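Local atomic coordinates of octenoyl-CoA reductase/carboxylase (Streptomyces sp., PDB entry 4A0S), a protein that catalyses the NADPH-dependent reductive carboxylation of 2-octenoyl-CoA, which supplies an extender unit for polyketide biosynthesis in the cinnabaramide pathway. Residues S1-A6 / I16-P22; L60-V65 / R123-V128; E194-S199 / P382-V387; L390-A396 / V409-C413. All coordinates share one frame; numbering follows the deposited sequence.

Interaction 1: S1-A6 / I16-P22; sequences SSLSRA and IEAAPVP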
loop_
_atom_site.group_PDB
_atom_site.type_symbol
_atom_site.label_atom_id
_atom_site.label_comp_id
_atom_site.label_asym_id
_atom_site.label_seq_id
_atom_site.Cartn_x
_atom_site.Cartn_y
_atom_site.Cartn_z
ATOM N N SER A 1 35.312 -27.740 24.726
ATOM C CA SER A 1 35.223 -27.022 26.027
ATOM C C SER A 1 34.002 -27.463 26.835
ATOM O O SER A 1 33.059 -28.044 26.290
ATOM C CB SER A 1 35.153 -25.521 25.783
ATOM O OG SER A 1 33.899 -25.173 25.226
ATOM N N SER A 2 34.018 -27.185 28.138
ATOM C CA SER A 2 32.878 -27.523 28.987
ATOM C C SER A 2 31.591 -26.887 28.446
ATOM O O SER A 2 30.533 -27.503 28.493
ATOM C CB SER A 2 33.128 -27.161 30.455
ATOM O OG SER A 2 33.363 -25.777 30.608
ATOM N N LEU A 3 31.688 -25.679 27.905
ATOM C CA LEU A 3 30.506 -25.049 27.316
ATOM C C LEU A 3 29.994 -25.783 26.084
ATOM O O LEU A 3 28.785 -25.998 25.946
ATOM C CB LEU A 3 30.746 -23.574 27.011
ATOM C CG LEU A 3 29.560 -22.777 26.450
ATOM C CD1 LEU A 3 28.298 -22.889 27.307
ATOM C CD2 LEU A 3 29.973 -21.310 26.246
ATOM N N SER A 4 30.888 -26.162 25.181
ATOM C CA SER A 4 30.429 -26.858 23.975
ATOM C C SER A 4 29.893 -28.237 24.330
ATOM O O SER A 4 28.913 -28.676 23.749
ATOM C CB SER A 4 31.519 -26.944 22.904
ATOM O OG SER A 4 32.594 -27.760 23.329
ATOM N N ARG A 5 30.525 -28.901 25.298
ATOM C CA ARG A 5 30.057 -30.206 25.776
ATOM C C ARG A 5 28.655 -30.076 26.371
ATOM O O ARG A 5 27.772 -30.859 26.040
ATOM C CB ARG A 5 31.028 -30.818 26.791
ATOM C CG ARG A 5 32.353 -31.294 26.180
ATOM C CD ARG A 5 33.315 -31.884 27.220
ATOM N NE ARG A 5 34.593 -31.165 27.181
ATOM C CZ ARG A 5 35.085 -30.434 28.182
ATOM N NH1 ARG A 5 34.437 -30.353 29.340
ATOM N NH2 ARG A 5 36.249 -29.802 28.034
ATOM N N ALA A 6 28.450 -29.077 27.229
ATOM C CA ALA A 6 27.133 -28.808 27.819
ATOM C C ALA A 6 26.066 -28.631 26.736
ATOM O O ALA A 6 25.010 -29.256 26.787
ATOM C CB ALA A 6 27.185 -27.569 28.719
ATOM N N ILE A 16 24.496 -24.695 31.308
ATOM C CA ILE A 16 25.077 -23.933 30.217
ATOM C C ILE A 16 25.672 -22.616 30.718
ATOM O O ILE A 16 26.795 -22.262 30.347
ATOM C CB ILE A 16 24.074 -23.735 29.061
ATOM C CG1 ILE A 16 23.809 -25.090 28.387
ATOM C CG2 ILE A 16 24.615 -22.733 28.039
ATOM C CD1 ILE A 16 22.716 -25.079 27.328
ATOM N N GLU A 17 24.939 -21.914 31.582
ATOM C CA GLU A 17 25.446 -20.667 32.187
ATOM C C GLU A 17 26.644 -20.907 33.093
ATOM O O GLU A 17 27.521 -20.040 33.198
ATOM C CB GLU A 17 24.384 -19.965 33.028
ATOM C CG GLU A 17 23.087 -19.682 32.352
ATOM C CD GLU A 17 22.226 -18.740 33.181
ATOM O OE1 GLU A 17 22.634 -17.572 33.379
ATOM O OE2 GLU A 17 21.155 -19.170 33.650
ATOM N N ALA A 18 26.665 -22.064 33.763
ATOM C CA ALA A 18 27.751 -22.414 34.680
ATOM C C ALA A 18 29.031 -22.766 33.931
ATOM O O ALA A 18 30.136 -22.612 34.473
ATOM C CB ALA A 18 27.348 -23.556 35.586
ATOM N N ALA A 19 28.880 -23.254 32.697
ATOM C CA ALA A 19 30.028 -23.621 31.871
ATOM C C ALA A 19 30.686 -22.352 31.335
ATOM O O ALA A 19 30.022 -21.552 30.673
ATOM C CB ALA A 19 29.595 -24.522 30.733
ATOM N N PRO A 20 31.986 -22.155 31.618
ATOM C CA PRO A 20 32.592 -20.883 31.219
ATOM C C PRO A 20 32.608 -20.671 29.708
ATOM O O PRO A 20 32.665 -21.640 28.933
ATOM C CB PRO A 20 34.027 -20.971 31.772
ATOM C CG PRO A 20 34.266 -22.413 32.034
ATOM C CD PRO A 20 32.928 -23.014 32.359
ATOM N N VAL A 21 32.549 -19.404 29.300
ATOM C CA VAL A 21 32.749 -19.047 27.904
ATOM C C VAL A 21 34.231 -19.185 27.601
ATOM O O VAL A 21 35.056 -18.675 28.360
ATOM C CB VAL A 21 32.292 -17.596 27.579
ATOM C CG1 VAL A 21 32.248 -17.388 26.070
ATOM C CG2 VAL A 21 30.937 -17.294 28.188
ATOM N N PRO A 22 34.571 -19.892 26.510
ATOM C CA PRO A 22 35.957 -20.006 26.070
ATOM C C PRO A 22 36.520 -18.655 25.650
ATOM O O PRO A 22 35.790 -17.817 25.129
ATOM C CB PRO A 22 35.870 -20.905 24.834
ATOM C CG PRO A 22 34.540 -21.510 24.856
ATOM C CD PRO A 22 33.645 -20.647 25.649
HETATM O O HOH W 1 33.940 -23.891 28.732
#
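Ser-2 and Leu-3 are joined to Pro-20 through one water: it donates a hydrogen bond to Pro-20 O (2.6 Å), accepts one from Leu-3 N (3.0 Å), and also bonds Ser-2 OG. Apart from this bridge the contact is mostly apolar. Leu-3 is its main wedge; with CG anti to the backbone N (chi1 -177°), the two methyl branches part toward different residues of 16-22. CD1 comes over Ile-16, 3.8 Å from its CG2, the two side chains crossing at about a right angle, while CD2 lies 3.8 Å from Pro-22 CD. The methyl of Ala-19, the first residue to leave the helix, rests on the backbone of Leu-3, CB to CA 3.6 Å. Ser-1 OG accepts from Ser-4 N at 3.2 Å, an ST motif at the start of helix 2-8. An alanine in place of Leu-3 would remove both branches and is likely to open a gap between Ile-16 and Pro-22. Val-122 and Tyr-176 of the neighbouring strands also touch Leu-3. The arrangement is that of two short N-terminal helices and the turn after the second, packed against the beta-sheet of the GroES-like domain.

Interaction 2: L60-V65 / R123-V128; sequences LAPDEV and RTGIGV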
loop_
_atom_site.group_PDB
_atom_site.type_symbol
_atom_site.label_atom_id
_atom_site.label_comp_id
_atom_site.label_asym_id
_atom_site.label_seq_id
_atom_site.Cartn_x
_atom_site.Cartn_y
_atom_site.Cartn_z
ATOM N N LEU A 60 30.402 -9.619 24.995
ATOM C CA LEU A 60 29.017 -9.536 24.581
ATOM C C LEU A 60 28.411 -8.176 24.943
ATOM O O LEU A 60 28.507 -7.725 26.071
ATOM C CB LEU A 60 28.257 -10.649 25.283
ATOM C CG LEU A 60 27.074 -11.287 24.584
ATOM C CD1 LEU A 60 27.478 -11.826 23.199
ATOM C CD2 LEU A 60 26.588 -12.367 25.508
ATOM N N ALA A 61 27.799 -7.522 23.971
ATOM C CA ALA A 61 27.104 -6.252 24.202
ATOM C C ALA A 61 25.820 -6.550 24.944
ATOM O O ALA A 61 25.380 -7.688 24.960
ATOM C CB ALA A 61 26.803 -5.569 22.869
ATOM N N PRO A 62 25.195 -5.530 25.550
ATOM C CA PRO A 62 24.037 -5.869 26.380
ATOM C C PRO A 62 22.820 -6.358 25.597
ATOM O O PRO A 62 21.944 -7.010 26.171
ATOM C CB PRO A 62 23.712 -4.561 27.107
ATOM C CG PRO A 62 24.379 -3.496 26.292
ATOM C CD PRO A 62 25.585 -4.119 25.688
ATOM N N ASP A 63 22.770 -6.058 24.305
ATOM C CA ASP A 63 21.615 -6.418 23.496
ATOM C C ASP A 63 21.977 -7.648 22.655
ATOM O O ASP A 63 21.247 -8.029 21.747
ATOM C CB ASP A 63 21.250 -5.267 22.579
ATOM C CG ASP A 63 22.349 -4.959 21.577
ATOM O OD1 ASP A 63 23.549 -5.184 21.896
ATOM O OD2 ASP A 63 22.025 -4.506 20.455
ATOM N N GLU A 64 23.101 -8.269 22.978
ATOM C CA GLU A 64 23.583 -9.375 22.167
ATOM C C GLU A 64 23.448 -10.711 22.844
ATOM O O GLU A 64 23.317 -10.798 24.058
ATOM C CB GLU A 64 25.035 -9.162 21.796
ATOM C CG GLU A 64 25.224 -8.228 20.630
ATOM C CD GLU A 64 26.673 -7.823 20.465
ATOM O OE1 GLU A 64 27.532 -8.320 21.223
ATOM O OE2 GLU A 64 26.966 -6.991 19.583
ATOM N N VAL A 65 23.530 -11.759 22.035
ATOM C CA VAL A 65 23.409 -13.108 22.518
ATOM C C VAL A 65 24.547 -13.895 21.920
ATOM O O VAL A 65 24.883 -13.717 20.755
ATOM C CB VAL A 65 22.059 -13.716 22.096
ATOM C CG1 VAL A 65 21.984 -15.138 22.494
ATOM C CG2 VAL A 65 20.901 -12.929 22.742
ATOM N N ARG A 123 24.828 -17.410 26.138
ATOM C CA ARG A 123 24.866 -16.220 26.986
ATOM C C ARG A 123 23.994 -15.148 26.379
ATOM O O ARG A 123 23.851 -15.075 25.170
ATOM C CB ARG A 123 26.293 -15.674 27.124
ATOM C CG ARG A 123 27.263 -16.588 27.880
ATOM C CD ARG A 123 26.966 -16.596 29.372
ATOM N NE ARG A 123 28.009 -17.307 30.115
ATOM C CZ ARG A 123 28.133 -18.632 30.184
ATOM N NH1 ARG A 123 27.294 -19.453 29.541
ATOM N NH2 ARG A 123 29.126 -19.139 30.887
ATOM N N THR A 124 23.425 -14.309 27.230
ATOM C CA THR A 124 22.673 -13.161 26.765
ATOM C C THR A 124 23.176 -11.947 27.502
ATOM O O THR A 124 23.507 -12.027 28.705
ATOM C CB THR A 124 21.167 -13.304 27.063
ATOM O OG1 THR A 124 20.957 -13.282 28.483
ATOM C CG2 THR A 124 20.610 -14.599 26.496
ATOM N N GLY A 125 23.223 -10.823 26.798
ATOM C CA GLY A 125 23.563 -9.555 27.412
ATOM C C GLY A 125 22.478 -9.157 28.401
ATOM O O GLY A 125 21.353 -9.675 28.342
ATOM N N ILE A 126 22.797 -8.214 29.287
ATOM C CA ILE A 126 21.883 -7.837 30.364
ATOM C C ILE A 126 20.637 -7.142 29.842
ATOM O O ILE A 126 19.650 -6.972 30.566
ATOM C CB ILE A 126 22.562 -6.952 31.414
ATOM C CG1 ILE A 126 23.116 -5.665 30.767
ATOM C CG2 ILE A 126 23.649 -7.779 32.119
ATOM C CD1 ILE A 126 23.337 -4.513 31.766
ATOM N N GLY A 127 20.706 -6.708 28.589
ATOM C CA GLY A 127 19.569 -6.061 27.945
ATOM C C GLY A 127 18.763 -6.991 27.070
ATOM O O GLY A 127 17.839 -6.557 26.382
ATOM N N VAL A 128 19.099 -8.275 27.080
ATOM C CA VAL A 128 18.378 -9.216 26.230
ATOM C C VAL A 128 17.181 -9.755 26.995
ATOM O O VAL A 128 17.294 -10.138 28.159
ATOM C CB VAL A 128 19.299 -10.354 25.744
ATOM C CG1 VAL A 128 18.501 -11.435 24.999
ATOM C CG2 VAL A 128 20.375 -9.781 24.866
#
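Gly-125 N and Glu-64 O are 2.7 Å apart in a fairly straight hydrogen bond (158° at the hydrogen). It closes the ends of two antiparallel strands, 64-73 and 117-124, in the sheet of the GroES-like domain, where Val-65 and Thr-124 form a non-hydrogen-bonded pair. A second bond, Gly-127 N to Pro-62 O, is as short but more bent, and joins the two type I turns, Ala-61 to Glu-64 and Gly-125 to Val-128, that nest against each other at this end. The first turn is braced by its own side chain: Glu-64 OE1 takes the N-H of Ala-61 at 2.9 Å from above the carboxylate plane, and Glu-64 OE2 forms a salt bridge with Arg-105. From the second turn, Ile-126 O accepts a hydrogen bond from Trp-102 NE1 of a second subunit. Having no side chain, Gly-125 can bring its CA within 3.6 Å of Ala-61 O.

Beyond these bonds, Leu-60 lays CD2 on the CB of Arg-123, and the ring of Pro-62 meets Ile-126 through CB and CG1. Pro-62 also packs on Gly-127 of the second subunit. The side chains of Val-65 and Val-128 cross at about a right angle; Val-128, with CG1 anti to the backbone N (chi1 173°), sets that methyl 3.6 Å from Val-65 CG2.

Interaction 3: E194-S199 / P382-V387; sequences EEAAVS and PAMSAV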
loop_
_atom_site.group_PDB
_atom_site.type_symbol
_atom_site.label_atom_id
_atom_site.label_comp_id
_atom_site.label_asym_id
_atom_site.label_seq_id
_atom_site.Cartn_x
_atom_site.Cartn_y
_atom_site.Cartn_z
ATOM N N GLU A 194 21.343 -28.371 10.770
ATOM C CA GLU A 194 21.757 -27.979 9.441
ATOM C C GLU A 194 20.545 -27.567 8.587
ATOM O O GLU A 194 20.613 -26.617 7.802
ATOM C CB GLU A 194 22.593 -29.082 8.777
ATOM C CG GLU A 194 21.880 -30.427 8.668
ATOM C CD GLU A 194 22.022 -31.302 9.909
ATOM O OE1 GLU A 194 22.264 -30.791 11.029
ATOM O OE2 GLU A 194 21.878 -32.530 9.742
ATOM N N GLU A 195 19.421 -28.248 8.766
ATOM C CA GLU A 195 18.198 -27.882 8.043
ATOM C C GLU A 195 17.699 -26.492 8.441
ATOM O O GLU A 195 17.310 -25.682 7.591
ATOM C CB GLU A 195 17.101 -28.879 8.354
ATOM C CG GLU A 195 17.202 -30.188 7.605
ATOM C CD GLU A 195 16.364 -31.264 8.261
ATOM O OE1 GLU A 195 15.612 -30.942 9.192
ATOM O OE2 GLU A 195 16.452 -32.433 7.833
ATOM N N ALA A 196 17.696 -26.247 9.746
ATOM C CA ALA A 196 17.289 -24.964 10.319
ATOM C C ALA A 196 18.225 -23.829 9.859
ATOM O O ALA A 196 17.768 -22.741 9.509
ATOM C CB ALA A 196 17.265 -25.059 11.827
ATOM N N ALA A 197 19.524 -24.125 9.814
ATOM C CA ALA A 197 20.577 -23.163 9.479
ATOM C C ALA A 197 20.543 -22.650 8.043
ATOM O O ALA A 197 20.971 -21.523 7.785
ATOM C CB ALA A 197 21.940 -23.775 9.750
ATOM N N VAL A 198 20.045 -23.468 7.113
ATOM C CA VAL A 198 20.152 -23.125 5.690
ATOM C C VAL A 198 19.205 -22.012 5.236
ATOM O O VAL A 198 19.417 -21.387 4.214
ATOM C CB VAL A 198 20.017 -24.366 4.755
ATOM C CG1 VAL A 198 21.200 -25.296 4.913
ATOM C CG2 VAL A 198 18.691 -25.098 4.974
ATOM N N SER A 199 18.198 -21.737 6.038
ATOM C CA SER A 199 17.074 -20.944 5.575
ATOM C C SER A 199 17.048 -19.453 5.871
ATOM O O SER A 199 16.610 -18.693 5.024
ATOM C CB SER A 199 15.784 -21.569 6.067
ATOM O OG SER A 199 15.631 -22.833 5.471
ATOM N N PRO A 382 13.316 -26.594 4.238
ATOM C CA PRO A 382 14.700 -26.188 4.029
ATOM C C PRO A 382 15.152 -26.708 2.684
ATOM O O PRO A 382 14.734 -27.783 2.268
ATOM C CB PRO A 382 15.450 -26.900 5.156
ATOM C CG PRO A 382 14.435 -27.112 6.198
ATOM C CD PRO A 382 13.179 -27.421 5.445
ATOM N N ALA A 383 15.989 -25.914 2.027
ATOM C CA ALA A 383 16.499 -26.181 0.704
ATOM C C ALA A 383 17.896 -26.791 0.818
ATOM O O ALA A 383 18.699 -26.663 -0.089
ATOM C CB ALA A 383 16.555 -24.894 -0.085
ATOM N N MET A 384 18.172 -27.461 1.932
ATOM C CA MET A 384 19.500 -28.033 2.135
ATOM C C MET A 384 19.706 -29.157 1.152
ATOM O O MET A 384 18.826 -29.979 0.957
ATOM C CB MET A 384 19.653 -28.538 3.556
ATOM C CG MET A 384 21.040 -29.044 3.878
ATOM S SD MET A 384 21.031 -29.606 5.561
ATOM C CE MET A 384 20.224 -31.203 5.386
ATOM N N SER A 385 20.866 -29.181 0.521
ATOM C CA SER A 385 21.175 -30.219 -0.456
ATOM C C SER A 385 22.482 -30.910 -0.137
ATOM O O SER A 385 22.786 -31.975 -0.690
ATOM C CB SER A 385 21.265 -29.615 -1.846
ATOM O OG SER A 385 22.349 -28.713 -1.949
ATOM N N ALA A 386 23.266 -30.282 0.732
ATOM C CA ALA A 386 24.571 -30.799 1.094
ATOM C C ALA A 386 24.948 -30.260 2.449
ATOM O O ALA A 386 24.493 -29.192 2.853
ATOM C CB ALA A 386 25.619 -30.409 0.043
ATOM N N VAL A 387 25.754 -31.025 3.170
ATOM C CA VAL A 387 26.207 -30.605 4.477
ATOM C C VAL A 387 27.704 -30.837 4.505
ATOM O O VAL A 387 28.178 -31.871 4.058
ATOM C CB VAL A 387 25.527 -31.426 5.601
ATOM C CG1 VAL A 387 25.894 -30.863 6.960
ATOM C CG2 VAL A 387 24.016 -31.467 5.411
#
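Residues 194-199 lie beside the start of strand 384-389, with the backbones nearest at Glu-195 and Pro-382, whose CA atoms are 5.6 Å apart. The CA atoms of Glu-194 and Val-387 stand 7.2 Å apart, and Val-387 CG2 touches Glu-194 CG. Met-384 lies alongside: its CG is anti to the backbone N (chi1 -175°) and the chain runs straight to a bend at the sulfur (chi3 78°), which brings SD to 3.3 Å from the same Glu-194 CG and turns CE toward Glu-195 CG, 3.9 Å away. Nearer its root, Met-384 CB packs 3.8 Å from Val-198 CG1. The other methyl of Val-198 meets Pro-382, CG2 to CB 3.7 Å, and the CB-CG edge of the proline ring meets Glu-195 O, CB at 3.3 Å. Both glutamates offer only their aliphatic parts here; Glu-194 hydrogen-bonds Gly-419 N and Glu-195 forms a salt bridge with Arg-428. A serine at Met-384, lacking sulfur and methyl, would probably strip the glutamate methylenes of part of their apolar cover and open a gap beside Val-198. Such packing joins a helix leading toward the cofactor domain to the returning strand of the catalytic domain, in the medium-chain dehydrogenase/reductase fold.

Interaction 4: L390-A396 / V409-C413; sequences LAEAAEA and VAVLC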
loop_
_atom_site.group_PDB
_atom_site.type_symbol
_atom_site.label_atom_id
_atom_site.label_comp_id
_atom_site.label_asym_id
_atom_site.label_seq_id
_atom_site.Cartn_x
_atom_site.Cartn_y
_atom_site.Cartn_z
ATOM N N LEU A 390 32.371 -27.886 9.476
ATOM C CA LEU A 390 33.109 -26.637 9.513
ATOM C C LEU A 390 34.526 -26.823 8.954
ATOM O O LEU A 390 35.019 -25.958 8.229
ATOM C CB LEU A 390 33.134 -26.054 10.933
ATOM C CG LEU A 390 33.660 -24.612 10.987
ATOM C CD1 LEU A 390 32.911 -23.661 10.028
ATOM C CD2 LEU A 390 33.630 -24.106 12.398
ATOM N N ALA A 391 35.156 -27.951 9.290
ATOM C CA ALA A 391 36.487 -28.316 8.775
ATOM C C ALA A 391 36.583 -28.106 7.267
ATOM O O ALA A 391 37.633 -27.721 6.744
ATOM C CB ALA A 391 36.790 -29.768 9.104
ATOM N N GLU A 392 35.473 -28.354 6.578
ATOM C CA GLU A 392 35.451 -28.269 5.133
ATOM C C GLU A 392 34.614 -27.112 4.629
ATOM O O GLU A 392 34.143 -27.151 3.504
ATOM C CB GLU A 392 34.923 -29.581 4.555
ATOM C CG GLU A 392 35.771 -30.782 4.935
ATOM C CD GLU A 392 35.073 -32.099 4.618
ATOM O OE1 GLU A 392 34.384 -32.166 3.577
ATOM O OE2 GLU A 392 35.193 -33.046 5.429
ATOM N N ALA A 393 34.424 -26.090 5.464
ATOM C CA ALA A 393 33.597 -24.937 5.092
ATOM C C ALA A 393 34.164 -24.185 3.895
ATOM O O ALA A 393 33.415 -23.659 3.076
ATOM C CB ALA A 393 33.412 -23.997 6.278
ATOM N N ALA A 394 35.492 -24.164 3.772
ATOM C CA ALA A 394 36.121 -23.548 2.589
ATOM C C ALA A 394 35.649 -24.214 1.278
ATOM O O ALA A 394 35.311 -23.545 0.304
ATOM C CB ALA A 394 37.633 -23.594 2.709
ATOM N N GLU A 395 35.616 -25.539 1.288
ATOM C CA GLU A 395 35.168 -26.320 0.147
ATOM C C GLU A 395 33.707 -26.045 -0.094
ATOM O O GLU A 395 33.296 -25.808 -1.224
ATOM C CB GLU A 395 35.365 -27.812 0.420
ATOM C CG GLU A 395 34.946 -28.726 -0.721
ATOM C CD GLU A 395 35.652 -28.405 -2.023
ATOM O OE1 GLU A 395 36.808 -27.915 -1.998
ATOM O OE2 GLU A 395 35.035 -28.631 -3.078
ATOM N N ALA A 396 32.924 -26.061 0.980
ATOM C CA ALA A 396 31.499 -25.747 0.888
ATOM C C ALA A 396 31.321 -24.419 0.178
ATOM O O ALA A 396 30.530 -24.300 -0.745
ATOM C CB ALA A 396 30.868 -25.721 2.262
ATOM N N VAL A 409 23.845 -25.139 0.866
ATOM C CA VAL A 409 24.880 -25.959 1.442
ATOM C C VAL A 409 24.999 -25.595 2.901
ATOM O O VAL A 409 25.357 -24.479 3.242
ATOM C CB VAL A 409 26.229 -25.752 0.760
ATOM C CG1 VAL A 409 27.262 -26.688 1.408
ATOM C CG2 VAL A 409 26.113 -26.072 -0.706
ATOM N N ALA A 410 24.673 -26.549 3.755
ATOM C CA ALA A 410 24.763 -26.344 5.171
ATOM C C ALA A 410 26.187 -26.592 5.595
ATOM O O ALA A 410 26.926 -27.346 4.947
ATOM C CB ALA A 410 23.830 -27.296 5.887
ATOM N N VAL A 411 26.562 -25.966 6.696
ATOM C CA VAL A 411 27.831 -26.251 7.328
ATOM C C VAL A 411 27.528 -26.567 8.777
ATOM O O VAL A 411 26.942 -25.750 9.494
ATOM C CB VAL A 411 28.829 -25.057 7.201
ATOM C CG1 VAL A 411 30.114 -25.320 7.960
ATOM C CG2 VAL A 411 29.155 -24.766 5.735
ATOM N N LEU A 412 27.902 -27.765 9.203
ATOM C CA LEU A 412 27.860 -28.084 10.611
ATOM C C LEU A 412 28.971 -27.279 11.246
ATOM O O LEU A 412 30.053 -27.134 10.676
ATOM C CB LEU A 412 28.091 -29.577 10.859
ATOM C CG LEU A 412 27.103 -30.532 10.204
ATOM C CD1 LEU A 412 27.596 -31.995 10.315
ATOM C CD2 LEU A 412 25.683 -30.341 10.747
ATOM N N CYS A 413 28.695 -26.719 12.410
ATOM C CA CYS A 413 29.706 -25.963 13.096
ATOM C C CYS A 413 30.045 -26.734 14.336
ATOM O O CYS A 413 30.926 -27.599 14.308
ATOM C CB CYS A 413 29.199 -24.558 13.389
ATOM S SG CYS A 413 28.902 -23.694 11.847
HETATM O O HOH W 2 31.686 -29.249 12.096
#
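Leu-390 and Val-411 meet at a slant, the leucine lying against the CG1 branch of the valine, within the beta-alpha-beta unit formed by strand 384-389, helix 393-401 and strand 408-412. Val-411 is the central side chain of the strand's contribution. Its CG1, placed anti to the backbone N (chi1 175°), lies 3.6 Å from Leu-390 CA and 3.9 Å from Leu-390 CD1; the same methyl is met by Ala-393 CB. The second branch, CG2, diverges along the helix to Ala-396, whose CB is 4.0 Å away. One turn on from Ala-393, this Ala-396 methyl touches two strand residues, since Val-409 CG1 approaches it at 3.8 Å. Val-409 and Val-411, two residues apart on the strand, thus present methyls to the same helix, and the small alanines are consistent with a close approach of the helix to the sheet. Ala-410 points the other way, toward Val-198 and Met-384, so the strand is packed on both faces. On the helix face, Tyr-388 of the first strand touches both Ala-396 and Val-409.

At the other end, Leu-390 rests its CB against the backbone of Cys-413 and its CD1 near the sulfur. Here one water joins the backbone N-H of Leu-390 to the carbonyl of Cys-413, just after the strand: it accepts from Leu-390 N at 3.0 Å and donates to Cys-413 O at 2.9 Å.

Interactions 1 and 2 meet through one side chain: the guanidinium of Arg-123 reaches from the strand end of interaction 2 to interaction 1, its NH2 2.6 Å from Ala-19 O and its NH1 3.0 Å from Ile-16 O. Interactions 3 and 4 share the sheet, with Ala-386 O 2.8 Å from Ala-410 N between neighbouring parallel strands, and they cover opposite faces of strand 408-412. That strand also pairs with strand 64-73, which carries interaction 2, although the centres of interactions 2 and 4 are about 27 Å apart. Interactions 1 and 2 lie away from the ligands, whereas the side chain of Val-409 is about 7 Å, and that of Ala-383 about 9 Å, from bound NADP.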